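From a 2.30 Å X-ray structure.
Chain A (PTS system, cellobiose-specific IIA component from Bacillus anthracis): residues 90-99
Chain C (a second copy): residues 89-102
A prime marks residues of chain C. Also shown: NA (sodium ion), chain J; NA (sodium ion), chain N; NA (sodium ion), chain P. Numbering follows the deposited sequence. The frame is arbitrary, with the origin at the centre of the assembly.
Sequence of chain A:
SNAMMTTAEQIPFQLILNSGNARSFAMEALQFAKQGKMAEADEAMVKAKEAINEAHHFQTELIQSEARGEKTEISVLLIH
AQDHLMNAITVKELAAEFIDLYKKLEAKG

Chain A (90-99) TVKELAAEFI
Chain C, residues 89-102: ITVKELAAEFIDLY

Both stretches are helical throughout, with phi/psi near -63/-42, and both helices extend beyond the residues given. They run nearly parallel, at 14°, with axes 11.7 Å apart at closest approach. In register, Val91 CA lies 7.6 Å from Thr90′ CA, Leu94 CA 8.7 Å from Leu94′ CA, and Phe98 CA 8.3 Å from Glu97′ CA. The contact buries 360 Å² and has no hydrogen bond across it; it is packing.

Thr90 (m) points toward chain C, but its CG2 stays 4.8 Å from Thr90′ CG2, too far for a contact. Val91 (t) points sideways, and its CG2 meets Thr90′ CG2 at 3.9 Å. Thr90′ is m; its methyl suits this apolar contact, while its OG1 is hydrogen-bonded elsewhere in the structure. Lys92 and Glu93 are out of reach and partly exposed, as suits charged side chains.

Leu94 and Leu94′ each point toward the other stretch, both with chi1 m and chi2 t. Their CD1 atoms touch at 3.7 Å. Ala95 points sideways, and Ala96 and Glu97 are out of reach. Glu97 instead binds a sodium ion (chain N), through O and OE1, each 2.7 Å from NA.

Phe98 is the knob of this contact, with 122 Å² covered, the most of any residue here. With chi1 -79° and chi2 -74°, its ring sits among Leu94′, Glu97′, Phe98′ and Leu101′. Phe98 CE2 is 4.0 Å from Leu94′ CD2, and Phe98 CE1 is 3.6 Å from Glu97′ CB. Glu97′ is m, m: its CB packs here while its end leads away. Phe98 CD1 meets Leu101′ CD1 at 3.9 Å, at the ring edge. Phe98 CZ lies over one face of Phe98′ (chi1 -86°, chi2 -71°), 3.6 Å from Phe98′ CE2. This pair is edge-to-face, with centroids 5.0 Å apart and planes at 57°. Ile99 is buried but out of reach of chain C.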

# COMPACT_ATOMS: atom_id res chain seq x y z
N THR A 90 -5.99 -0.93 0.94
CA THR A 90 -5.21 -0.26 1.98
C THR A 90 -5.66 1.18 2.18
O THR A 90 -5.83 1.63 3.32
CB THR A 90 -3.69 -0.32 1.68
OG1 THR A 90 -3.26 -1.68 1.80
CG2 THR A 90 -2.90 0.54 2.66
N VAL A 91 -5.87 1.90 1.08
CA VAL A 91 -6.31 3.30 1.14
C VAL A 91 -7.69 3.45 1.78
O VAL A 91 -7.90 4.32 2.62
CB VAL A 91 -6.26 3.98 -0.25
CG1 VAL A 91 -6.80 5.39 -0.20
CG2 VAL A 91 -4.82 3.99 -0.78
N LYS A 92 -8.63 2.59 1.40
CA LYS A 92 -9.95 2.59 2.01
C LYS A 92 -9.85 2.35 3.52
O LYS A 92 -10.47 3.07 4.31
CB LYS A 92 -10.85 1.54 1.36
CG LYS A 92 -12.25 1.47 1.95
CD LYS A 92 -13.04 0.31 1.36
CE LYS A 92 -14.28 0.01 2.16
NZ LYS A 92 -13.96 -0.58 3.49
N GLU A 93 -9.07 1.34 3.90
CA GLU A 93 -8.92 0.97 5.31
C GLU A 93 -8.34 2.11 6.14
O GLU A 93 -8.76 2.32 7.28
CB GLU A 93 -8.06 -0.30 5.45
CG GLU A 93 -8.01 -0.85 6.87
CD GLU A 93 -7.43 -2.26 6.95
OE1 GLU A 93 -6.68 -2.67 6.04
OE2 GLU A 93 -7.72 -2.95 7.95
N LEU A 94 -7.38 2.83 5.59
CA LEU A 94 -6.76 3.93 6.33
C LEU A 94 -7.59 5.21 6.28
O LEU A 94 -7.62 5.98 7.25
CB LEU A 94 -5.32 4.16 5.88
CG LEU A 94 -4.39 2.97 6.17
CD1 LEU A 94 -3.02 3.21 5.56
CD2 LEU A 94 -4.29 2.69 7.67
N ALA A 95 -8.26 5.44 5.15
CA ALA A 95 -9.13 6.59 5.00
C ALA A 95 -10.27 6.55 6.03
O ALA A 95 -10.67 7.59 6.56
CB ALA A 95 -9.68 6.66 3.58
N ALA A 96 -10.78 5.35 6.30
CA ALA A 96 -11.71 5.12 7.40
C ALA A 96 -11.16 5.67 8.71
O ALA A 96 -11.90 6.25 9.51
CB ALA A 96 -12.00 3.63 7.54
N GLU A 97 -9.86 5.49 8.90
CA GLU A 97 -9.18 5.91 10.12
C GLU A 97 -8.92 7.42 10.16
O GLU A 97 -8.99 8.03 11.22
CB GLU A 97 -7.89 5.12 10.33
CG GLU A 97 -8.12 3.63 10.61
CD GLU A 97 -9.12 3.38 11.74
OE1 GLU A 97 -9.16 4.17 12.71
OE2 GLU A 97 -9.87 2.38 11.65
N PHE A 98 -8.65 8.01 9.00
CA PHE A 98 -8.59 9.47 8.92
C PHE A 98 -9.95 10.09 9.23
O PHE A 98 -10.04 11.09 9.96
CB PHE A 98 -8.12 9.94 7.55
CG PHE A 98 -6.63 9.86 7.37
CD1 PHE A 98 -5.79 10.77 7.99
CD2 PHE A 98 -6.08 8.86 6.58
CE1 PHE A 98 -4.42 10.69 7.83
CE2 PHE A 98 -4.70 8.77 6.42
CZ PHE A 98 -3.87 9.69 7.04
N ILE A 99 -11.00 9.49 8.68
CA ILE A 99 -12.36 9.98 8.86
C ILE A 99 -12.77 9.95 10.34
O ILE A 99 -13.34 10.91 10.85
CB ILE A 99 -13.36 9.19 7.98
CG1 ILE A 99 -13.00 9.37 6.50
CG2 ILE A 99 -14.80 9.65 8.25
CD1 ILE A 99 -13.58 8.31 5.58
N ILE C 89 4.26 5.63 -3.00
CA ILE C 89 3.26 6.60 -3.44
C ILE C 89 2.18 6.80 -2.37
O ILE C 89 1.82 7.93 -2.03
CB ILE C 89 2.60 6.19 -4.78
CG1 ILE C 89 3.62 6.21 -5.92
CG2 ILE C 89 1.38 7.09 -5.10
CD1 ILE C 89 3.12 5.60 -7.23
N THR C 90 1.66 5.70 -1.85
CA THR C 90 0.57 5.77 -0.87
C THR C 90 1.04 6.35 0.47
O THR C 90 0.30 7.09 1.11
CB THR C 90 -0.12 4.41 -0.70
OG1 THR C 90 -0.82 4.10 -1.91
CG2 THR C 90 -1.13 4.43 0.45
N VAL C 91 2.25 6.00 0.88
CA VAL C 91 2.83 6.53 2.11
C VAL C 91 3.02 8.05 1.98
O VAL C 91 2.59 8.81 2.86
CB VAL C 91 4.15 5.81 2.49
CG1 VAL C 91 4.83 6.48 3.69
CG2 VAL C 91 3.87 4.33 2.79
N LYS C 92 3.63 8.49 0.89
CA LYS C 92 3.75 9.92 0.60
C LYS C 92 2.39 10.62 0.66
O LYS C 92 2.26 11.67 1.30
CB LYS C 92 4.41 10.14 -0.77
CG LYS C 92 4.65 11.61 -1.10
CD LYS C 92 5.28 11.77 -2.48
CE LYS C 92 5.35 13.23 -2.90
NZ LYS C 92 4.00 13.81 -3.14
N GLU C 93 1.39 10.07 0.01
CA GLU C 93 0.08 10.68 -0.04
C GLU C 93 -0.59 10.83 1.31
O GLU C 93 -1.17 11.84 1.61
CB GLU C 93 -0.82 9.86 -0.93
CG GLU C 93 -1.74 10.67 -1.75
CD GLU C 93 -2.32 9.88 -2.89
OE1 GLU C 93 -1.74 8.85 -3.25
OE2 GLU C 93 -3.34 10.29 -3.45
N LEU C 94 -0.48 9.80 2.14
CA LEU C 94 -1.10 9.81 3.46
C LEU C 94 -0.24 10.51 4.50
O LEU C 94 -0.75 11.04 5.49
CB LEU C 94 -1.45 8.38 3.89
CG LEU C 94 -2.36 7.61 2.92
CD1 LEU C 94 -2.70 6.22 3.47
CD2 LEU C 94 -3.63 8.39 2.59
N ALA C 95 1.07 10.53 4.28
CA ALA C 95 1.94 11.35 5.10
C ALA C 95 1.51 12.81 4.97
O ALA C 95 1.54 13.56 5.94
CB ALA C 95 3.40 11.17 4.71
N ALA C 96 1.10 13.20 3.76
CA ALA C 96 0.61 14.56 3.49
C ALA C 96 -0.67 14.85 4.27
O ALA C 96 -0.87 15.97 4.74
CB ALA C 96 0.39 14.79 1.99
N GLU C 97 -1.53 13.85 4.39
CA GLU C 97 -2.73 13.98 5.21
C GLU C 97 -2.37 14.15 6.68
O GLU C 97 -3.00 14.94 7.39
CB GLU C 97 -3.67 12.78 5.01
CG GLU C 97 -4.17 12.61 3.57
CD GLU C 97 -4.85 13.85 3.01
OE1 GLU C 97 -5.40 14.66 3.80
OE2 GLU C 97 -4.85 14.00 1.78
N PHE C 98 -1.35 13.42 7.14
CA PHE C 98 -0.87 13.57 8.52
C PHE C 98 -0.27 14.95 8.77
O PHE C 98 -0.52 15.56 9.80
CB PHE C 98 0.15 12.48 8.89
CG PHE C 98 -0.49 11.20 9.39
CD1 PHE C 98 -1.10 11.16 10.64
CD2 PHE C 98 -0.45 10.04 8.63
CE1 PHE C 98 -1.68 9.98 11.11
CE2 PHE C 98 -1.02 8.86 9.08
CZ PHE C 98 -1.64 8.83 10.32
N ILE C 99 0.52 15.44 7.81
CA ILE C 99 1.11 16.78 7.92
C ILE C 99 0.00 17.83 8.07
O ILE C 99 0.11 18.73 8.92
CB ILE C 99 2.06 17.09 6.74
CG1 ILE C 99 3.32 16.22 6.85
CG2 ILE C 99 2.43 18.56 6.70
CD1 ILE C 99 4.17 16.16 5.57
N ASP C 100 -1.06 17.70 7.27
CA ASP C 100 -2.23 18.56 7.37
C ASP C 100 -2.90 18.49 8.74
O ASP C 100 -3.26 19.53 9.31
CB ASP C 100 -3.26 18.23 6.28
CG ASP C 100 -2.93 18.88 4.95
OD1 ASP C 100 -2.25 19.93 4.96
OD2 ASP C 100 -3.36 18.35 3.91
N LEU C 101 -3.06 17.28 9.27
CA LEU C 101 -3.62 17.09 10.61
C LEU C 101 -2.80 17.83 11.67
O LEU C 101 -3.36 18.50 12.54
CB LEU C 101 -3.74 15.61 10.97
CG LEU C 101 -5.05 14.87 10.67
CD1 LEU C 101 -4.86 13.38 10.80
CD2 LEU C 101 -6.17 15.35 11.58
N TYR C 102 -1.48 17.71 11.58
CA TYR C 102 -0.61 18.38 12.54
C TYR C 102 -0.68 19.90 12.41
O TYR C 102 -0.80 20.60 13.41
CB TYR C 102 0.83 17.85 12.47
CG TYR C 102 0.99 16.51 13.14
CD1 TYR C 102 0.89 16.38 14.53
CD2 TYR C 102 1.23 15.35 12.39
CE1 TYR C 102 1.03 15.15 15.15
CE2 TYR C 102 1.37 14.10 13.00
CZ TYR C 102 1.27 14.01 14.39
OH TYR C 102 1.41 12.80 15.02
NA NA J . -5.57 15.26 7.06
NA NA N . -8.79 6.68 13.58
NA NA P . 1.60 10.77 13.85